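Local atomic coordinates of fatty acid synthase 1, isoform A (Drosophila melanogaster, PDB entry 6FN6), a protein that probably carries out, as one multifunctional enzyme, NADPH-dependent synthesis of long-chain saturated fatty acids, its modifying region holding dehydratase, enoylreductase and ketoreductase activities. Residues A[289-292]-A[293-296]; A[317-320]-A[321-325]; A[497-500]-A[501-505]. All coordinates share one frame; numbering follows the deposited sequence.

In the fold
Interactions 1, 2 and 3 follow one another along the chain. The first two lie on helices 279-296 and 320-329 of one domain, whose strand order resembles that of methyltransferases, consistent with the vestigial methyltransferase of animal fatty acid synthases. Their centres are about 15 Å apart, and Ile-291 CG1 packs on Leu-323 CD2 at 4.1 Å. Interaction 3, on helix 496-504 of the pseudo-ketoreductase, is also centred about 15 Å from interaction 1, and Ile-541 touches Glu-296, Met-500 and Lys-504. Interactions 2 and 3 are about 28 Å apart by centres. Helix 279-296 thus lies where this domain meets the pseudo-ketoreductase, both probably non-catalytic, as in animal fatty acid synthases.

Interaction 1: residues A[289-292]-A[293-296]; sequences VAIQ and VIIE
Chi1 of -66° puts CG1 of Ile-291 beside its backbone N and leaves CG2 pointing along the helix, while chi1 of -67° in Ile-295 lays CG1 beside its own N and sends CD1 back one turn; the two methyls, Ile-291 CG2 and Ile-295 CD1, meet at 3.6 Å. This i to i+4 pair lies near the end of helix 279-296, which packs on the sheet of a domain with methyltransferase-like strand order, probably the vestigial methyltransferase. The other branch of Ile-291 ends in CD1, 4.2 Å from CD1 of Ile-294, so one branched residue serves two partners, its side chain slanting across both. Isoleucine suits these apolar surroundings: Ile-291 meets Ile-405, Ile-326 and Ile-327, Ile-294 meets Phe-403 and Ile-405, and Ile-295 meets Leu-333. Val-289 and Val-293 form a looser pair, CG1 to CG2 4.4 Å, on the side of Gln-430.

Gln-292 and Glu-296 make the polar side. The extended glutamine gives NE2 to Asp-288 OD1 and His-555 O and receives Arg-554 NE at OE1, and Glu-296 OE2 forms a salt bridge with Arg-554 NH1. One arginine thereby spans a turn of the helix, and these bonds satisfy the buried amide.

Four successive i to i+4 backbone bonds run beneath the side chains; in the shortest, Ile-295 N meets Ile-291 O at 2.8 Å with an N-H...O angle of 169°.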
loop_
_atom_site.group_PDB
_atom_site.type_symbol
_atom_site.label_atom_id
_atom_site.label_comp_id
_atom_site.label_asym_id
_atom_site.label_seq_id
_atom_site.Cartn_x
_atom_site.Cartn_y
_atom_site.Cartn_z
ATOM N N VAL A 289 17.805 -37.441 55.738
ATOM C CA VAL A 289 18.117 -37.111 57.121
ATOM C C VAL A 289 19.470 -37.706 57.494
ATOM O O VAL A 289 20.274 -37.067 58.171
ATOM C CB VAL A 289 17.017 -37.607 58.079
ATOM C CG1 VAL A 289 17.460 -37.456 59.529
ATOM C CG2 VAL A 289 15.722 -36.857 57.841
ATOM N N ALA A 290 19.715 -38.932 57.046
ATOM C CA ALA A 290 20.937 -39.641 57.400
ATOM C C ALA A 290 22.171 -38.898 56.905
ATOM O O ALA A 290 23.112 -38.667 57.663
ATOM C CB ALA A 290 20.909 -41.050 56.834
ATOM N N ILE A 291 22.165 -38.528 55.630
ATOM C CA ILE A 291 23.300 -37.837 55.032
ATOM C C ILE A 291 23.491 -36.484 55.709
ATOM O O ILE A 291 24.619 -36.032 55.910
ATOM C CB ILE A 291 23.115 -37.684 53.510
ATOM C CG1 ILE A 291 23.133 -39.055 52.826
ATOM C CG2 ILE A 291 24.189 -36.772 52.914
ATOM C CD1 ILE A 291 24.456 -39.796 52.917
ATOM N N GLN A 292 22.386 -35.839 56.059
ATOM C CA GLN A 292 22.447 -34.554 56.744
ATOM C C GLN A 292 23.211 -34.660 58.058
ATOM O O GLN A 292 24.046 -33.809 58.365
ATOM C CB GLN A 292 21.041 -34.015 57.002
ATOM C CG GLN A 292 20.447 -33.285 55.818
ATOM C CD GLN A 292 19.062 -32.752 56.102
ATOM O OE1 GLN A 292 18.818 -32.163 57.155
ATOM N NE2 GLN A 292 18.142 -32.962 55.167
ATOM N N VAL A 293 22.917 -35.699 58.833
ATOM C CA VAL A 293 23.580 -35.910 60.113
ATOM C C VAL A 293 25.073 -36.146 59.892
ATOM O O VAL A 293 25.906 -35.664 60.660
ATOM C CB VAL A 293 22.937 -37.080 60.882
ATOM C CG1 VAL A 293 23.731 -37.401 62.153
ATOM C CG2 VAL A 293 21.491 -36.754 61.222
ATOM N N ILE A 294 25.405 -36.894 58.843
ATOM C CA ILE A 294 26.795 -37.206 58.533
ATOM C C ILE A 294 27.541 -35.932 58.153
ATOM O O ILE A 294 28.639 -35.680 58.647
ATOM C CB ILE A 294 26.889 -38.258 57.410
ATOM C CG1 ILE A 294 26.240 -39.566 57.857
ATOM C CG2 ILE A 294 28.340 -38.503 57.015
ATOM C CD1 ILE A 294 25.993 -40.545 56.731
ATOM N N ILE A 295 26.949 -35.136 57.270
ATOM C CA ILE A 295 27.556 -33.879 56.852
ATOM C C ILE A 295 27.745 -32.998 58.080
ATOM O O ILE A 295 28.805 -32.403 58.279
ATOM C CB ILE A 295 26.702 -33.170 55.766
ATOM C CG1 ILE A 295 26.713 -33.985 54.472
ATOM C CG2 ILE A 295 27.214 -31.753 55.502
ATOM C CD1 ILE A 295 25.710 -33.523 53.434
ATOM N N GLU A 296 26.704 -32.926 58.901
ATOM C CA GLU A 296 26.721 -32.118 60.114
ATOM C C GLU A 296 27.871 -32.516 61.038
ATOM O O GLU A 296 28.395 -31.684 61.776
ATOM C CB GLU A 296 25.379 -32.247 60.841
ATOM C CG GLU A 296 25.125 -31.189 61.903
ATOM C CD GLU A 296 23.679 -31.177 62.375
ATOM O OE1 GLU A 296 23.037 -30.103 62.312
ATOM O OE2 GLU A 296 23.188 -32.235 62.826
#

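Interaction 2: residues A[317-320]-A[321-325]; sequences VLVA and NRLLQ
Val-319 and Leu-323 touch across the first turn of helix 320-329, where Val-319 CG2 lies 3.9 Å from both CG and CD1 of Leu-323. The valine has chi1 of -57°, which wedges CG2 between its backbone N and carbonyl carbon and turns that methyl to the leucine. Leucine chi1 of -59° places CG beside its own N, leaning back toward the start of the helix, and the two side chains meet at a slant.

Under this pair the main chain closes its first i to i+4 bonds. Leu-323 N reaches Val-319 O at 3.1 Å, and Leu-324 N reaches Ala-320 O at 3.0 Å with a nearly straight N-H...O angle of 176°. Arg-322 brings only its aliphatic root here, CB standing 3.3 Å from Val-319 O, while its bent chain carries the guanidinium away.

Outward, Leu-287 of helix 279-296 covers both Val-319 and Leu-323. On another side Ala-320, small enough to fit closely, meets Val-337 and Val-339 together with Leu-353 and Val-358. The amide of Asn-321 meets polar groups, OD1 bonding to Ser-356 OG and ND2 to Leu-353 O, which fixes its rotation.

The helix is the crossover of a beta-alpha-beta unit between neighbouring parallel strands 303-309 and 334-341, in what is probably the vestigial methyltransferase. Glu-308, on the first strand, binds Val-319 N through OE2 and, weakly, Ala-320 N through OE1. A carboxylate taking up amides at the N-terminal end probably interacts favourably with the helix dipole, so these bonds are consistent with holding the first turn in place while the valine-leucine pair packs it against its neighbours.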
loop_
_atom_site.group_PDB
_atom_site.type_symbol
_atom_site.label_atom_id
_atom_site.label_comp_id
_atom_site.label_asym_id
_atom_site.label_seq_id
_atom_site.Cartn_x
_atom_site.Cartn_y
_atom_site.Cartn_z
ATOM N N VAL A 317 17.501 -50.466 41.639
ATOM C CA VAL A 317 16.993 -50.051 42.947
ATOM C C VAL A 317 18.052 -49.423 43.857
ATOM O O VAL A 317 17.709 -48.854 44.894
ATOM C CB VAL A 317 16.336 -51.243 43.682
ATOM C CG1 VAL A 317 15.141 -51.764 42.898
ATOM C CG2 VAL A 317 17.352 -52.351 43.955
ATOM N N LEU A 318 19.326 -49.523 43.489
ATOM C CA LEU A 318 20.392 -48.952 44.312
ATOM C C LEU A 318 20.162 -47.450 44.485
ATOM O O LEU A 318 19.591 -46.799 43.611
ATOM C CB LEU A 318 21.771 -49.239 43.709
ATOM C CG LEU A 318 21.995 -48.936 42.230
ATOM C CD1 LEU A 318 22.429 -47.498 42.015
ATOM C CD2 LEU A 318 23.017 -49.906 41.650
ATOM N N VAL A 319 20.608 -46.907 45.616
ATOM C CA VAL A 319 20.308 -45.522 45.977
ATOM C C VAL A 319 21.485 -44.577 45.740
ATOM O O VAL A 319 21.366 -43.372 45.970
ATOM C CB VAL A 319 19.855 -45.431 47.452
ATOM C CG1 VAL A 319 18.643 -46.319 47.701
ATOM C CG2 VAL A 319 20.999 -45.800 48.403
ATOM N N ALA A 320 22.614 -45.123 45.296
ATOM C CA ALA A 320 23.846 -44.352 45.128
ATOM C C ALA A 320 23.616 -42.967 44.516
ATOM O O ALA A 320 24.122 -41.965 45.028
ATOM C CB ALA A 320 24.829 -45.132 44.269
ATOM N N ASN A 321 22.854 -42.912 43.426
ATOM C CA ASN A 321 22.601 -41.648 42.740
ATOM C C ASN A 321 21.955 -40.644 43.684
ATOM O O ASN A 321 22.360 -39.483 43.740
ATOM C CB ASN A 321 21.707 -41.865 41.517
ATOM C CG ASN A 321 22.460 -42.453 40.340
ATOM O OD1 ASN A 321 23.689 -42.532 40.350
ATOM N ND2 ASN A 321 21.725 -42.862 39.310
ATOM N N ARG A 322 20.942 -41.093 44.417
ATOM C CA ARG A 322 20.230 -40.225 45.347
ATOM C C ARG A 322 21.166 -39.688 46.425
ATOM O O ARG A 322 21.088 -38.518 46.794
ATOM C CB ARG A 322 19.059 -40.972 45.988
ATOM C CG ARG A 322 18.210 -40.120 46.927
ATOM C CD ARG A 322 17.491 -38.993 46.198
ATOM N NE ARG A 322 16.544 -39.492 45.204
ATOM C CZ ARG A 322 15.904 -38.724 44.328
ATOM N NH1 ARG A 322 16.105 -37.413 44.313
ATOM N NH2 ARG A 322 15.060 -39.268 43.462
ATOM N N LEU A 323 22.046 -40.546 46.931
ATOM C CA LEU A 323 22.986 -40.135 47.966
ATOM C C LEU A 323 23.916 -39.048 47.443
ATOM O O LEU A 323 24.069 -38.002 48.069
ATOM C CB LEU A 323 23.799 -41.328 48.468
ATOM C CG LEU A 323 23.011 -42.497 49.062
ATOM C CD1 LEU A 323 23.965 -43.567 49.564
ATOM C CD2 LEU A 323 22.084 -42.033 50.181
ATOM N N LEU A 324 24.535 -39.295 46.294
ATOM C CA LEU A 324 25.435 -38.315 45.702
ATOM C C LEU A 324 24.683 -37.021 45.404
ATOM O O LEU A 324 25.245 -35.929 45.486
ATOM C CB LEU A 324 26.069 -38.867 44.424
ATOM C CG LEU A 324 27.035 -37.930 43.692
ATOM C CD1 LEU A 324 28.181 -37.491 44.597
ATOM C CD2 LEU A 324 27.572 -38.594 42.432
ATOM N N GLN A 325 23.407 -37.153 45.063
ATOM C CA GLN A 325 22.580 -35.997 44.748
ATOM C C GLN A 325 22.337 -35.148 45.995
ATOM O O GLN A 325 22.320 -33.919 45.926
ATOM C CB GLN A 325 21.254 -36.444 44.135
ATOM C CG GLN A 325 20.506 -35.337 43.418
ATOM C CD GLN A 325 19.231 -35.824 42.765
ATOM O OE1 GLN A 325 19.173 -36.936 42.236
ATOM N NE2 GLN A 325 18.195 -34.994 42.801
#

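Interaction 3: residues A[497-500]-A[501-505]; sequences VGLM and TCIKN
Helical backbone torsions carry the chain from Val-497 to Lys-504, linking Thr-501 N to Val-497 O, Cys-502 N to Gly-498 O, Ile-503 N to Leu-499 O and Lys-504 N to Met-500 O, the last at 2.9 Å. Helix 496-504 is the crossover between parallel strands 483-489 and 512-517 in the Rossmann-like pseudo-ketoreductase domain.

In Thr-501, chi1 of -55° sets OG1 beside its own N, so the hydroxyl donates back to Val-497 O at 3.2 Å. OG1 and N approach this oxygen from opposite faces of its carbonyl plane. A valine here, lacking the hydroxyl, would probably leave Val-497 O without its second donor, held by the backbone N-H of the turn alone.

Met-500 bends at chi2 (68°), bringing CE to 3.9 Å from Lys-504 CG and 4.1 Å from Ile-503 CB; its unbranched, flexible chain can fold back over the helix while also touching Leu-514 and Ile-541. Gly-498 offers its N to Glu-1082 OE1 of helix 1072-1090.

One turn on, Asn-505 ND2 binds Thr-501 O at 2.8 Å. The backbone N of Asn-505 arrives from the other face. Val-497 O and Thr-501 O each hold two donors, which implies that side-chain bonds add to the backbone pairing at these two carbonyls.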
loop_
_atom_site.group_PDB
_atom_site.type_symbol
_atom_site.label_atom_id
_atom_site.label_comp_id
_atom_site.label_asym_id
_atom_site.label_seq_id
_atom_site.Cartn_x
_atom_site.Cartn_y
_atom_site.Cartn_z
ATOM N N VAL A 497 18.871 -24.311 65.368
ATOM C CA VAL A 497 19.478 -24.362 64.039
ATOM C C VAL A 497 20.461 -23.212 63.846
ATOM O O VAL A 497 21.612 -23.425 63.465
ATOM C CB VAL A 497 18.391 -24.353 62.942
ATOM C CG1 VAL A 497 19.010 -24.235 61.547
ATOM C CG2 VAL A 497 17.540 -25.611 63.038
ATOM N N GLY A 498 20.006 -21.995 64.117
ATOM C CA GLY A 498 20.844 -20.823 63.955
ATOM C C GLY A 498 22.066 -20.857 64.848
ATOM O O GLY A 498 23.182 -20.579 64.405
ATOM N N LEU A 499 21.854 -21.213 66.111
ATOM C CA LEU A 499 22.933 -21.257 67.089
ATOM C C LEU A 499 23.989 -22.284 66.693
ATOM O O LEU A 499 25.183 -22.060 66.883
ATOM C CB LEU A 499 22.381 -21.573 68.477
ATOM C CG LEU A 499 23.396 -21.552 69.624
ATOM C CD1 LEU A 499 24.052 -20.181 69.737
ATOM C CD2 LEU A 499 22.748 -21.952 70.943
ATOM N N MET A 500 23.548 -23.410 66.143
ATOM C CA MET A 500 24.474 -24.447 65.706
ATOM C C MET A 500 25.392 -23.905 64.615
ATOM O O MET A 500 26.611 -24.068 64.677
ATOM C CB MET A 500 23.716 -25.669 65.188
ATOM C CG MET A 500 24.600 -26.880 64.903
ATOM S SD MET A 500 25.314 -27.609 66.394
ATOM C CE MET A 500 26.942 -26.862 66.448
ATOM N N THR A 501 24.794 -23.263 63.615
ATOM C CA THR A 501 25.543 -22.686 62.502
ATOM C C THR A 501 26.540 -21.658 63.014
ATOM O O THR A 501 27.672 -21.587 62.540
ATOM C CB THR A 501 24.602 -22.022 61.470
ATOM O OG1 THR A 501 23.624 -22.971 61.032
ATOM C CG2 THR A 501 25.383 -21.513 60.262
ATOM N N CYS A 502 26.111 -20.866 63.991
ATOM C CA CYS A 502 26.957 -19.831 64.568
ATOM C C CYS A 502 28.211 -20.435 65.205
ATOM O O CYS A 502 29.292 -19.854 65.131
ATOM C CB CYS A 502 26.171 -19.023 65.600
ATOM S SG CYS A 502 27.122 -17.709 66.380
ATOM N N ILE A 503 28.060 -21.603 65.828
ATOM C CA ILE A 503 29.175 -22.281 66.483
ATOM C C ILE A 503 30.097 -22.913 65.445
ATOM O O ILE A 503 31.318 -22.774 65.522
ATOM C CB ILE A 503 28.674 -23.343 67.483
ATOM C CG1 ILE A 503 27.893 -22.683 68.622
ATOM C CG2 ILE A 503 29.842 -24.153 68.044
ATOM C CD1 ILE A 503 27.111 -23.662 69.478
ATOM N N LYS A 504 29.504 -23.626 64.491
ATOM C CA LYS A 504 30.259 -24.338 63.462
ATOM C C LYS A 504 31.287 -23.453 62.761
ATOM O O LYS A 504 32.424 -23.872 62.538
ATOM C CB LYS A 504 29.308 -24.931 62.417
ATOM C CG LYS A 504 28.499 -26.117 62.911
ATOM C CD LYS A 504 27.886 -26.917 61.763
ATOM C CE LYS A 504 26.755 -26.170 61.067
ATOM N NZ LYS A 504 27.233 -25.235 60.007
ATOM N N ASN A 505 30.888 -22.233 62.415
ATOM C CA ASN A 505 31.737 -21.350 61.620
ATOM C C ASN A 505 32.811 -20.638 62.431
ATOM O O ASN A 505 33.660 -19.947 61.866
ATOM C CB ASN A 505 30.877 -20.306 60.905
ATOM C CG ASN A 505 30.068 -20.897 59.769
ATOM O OD1 ASN A 505 30.552 -21.012 58.643
ATOM N ND2 ASN A 505 28.829 -21.274 60.059
#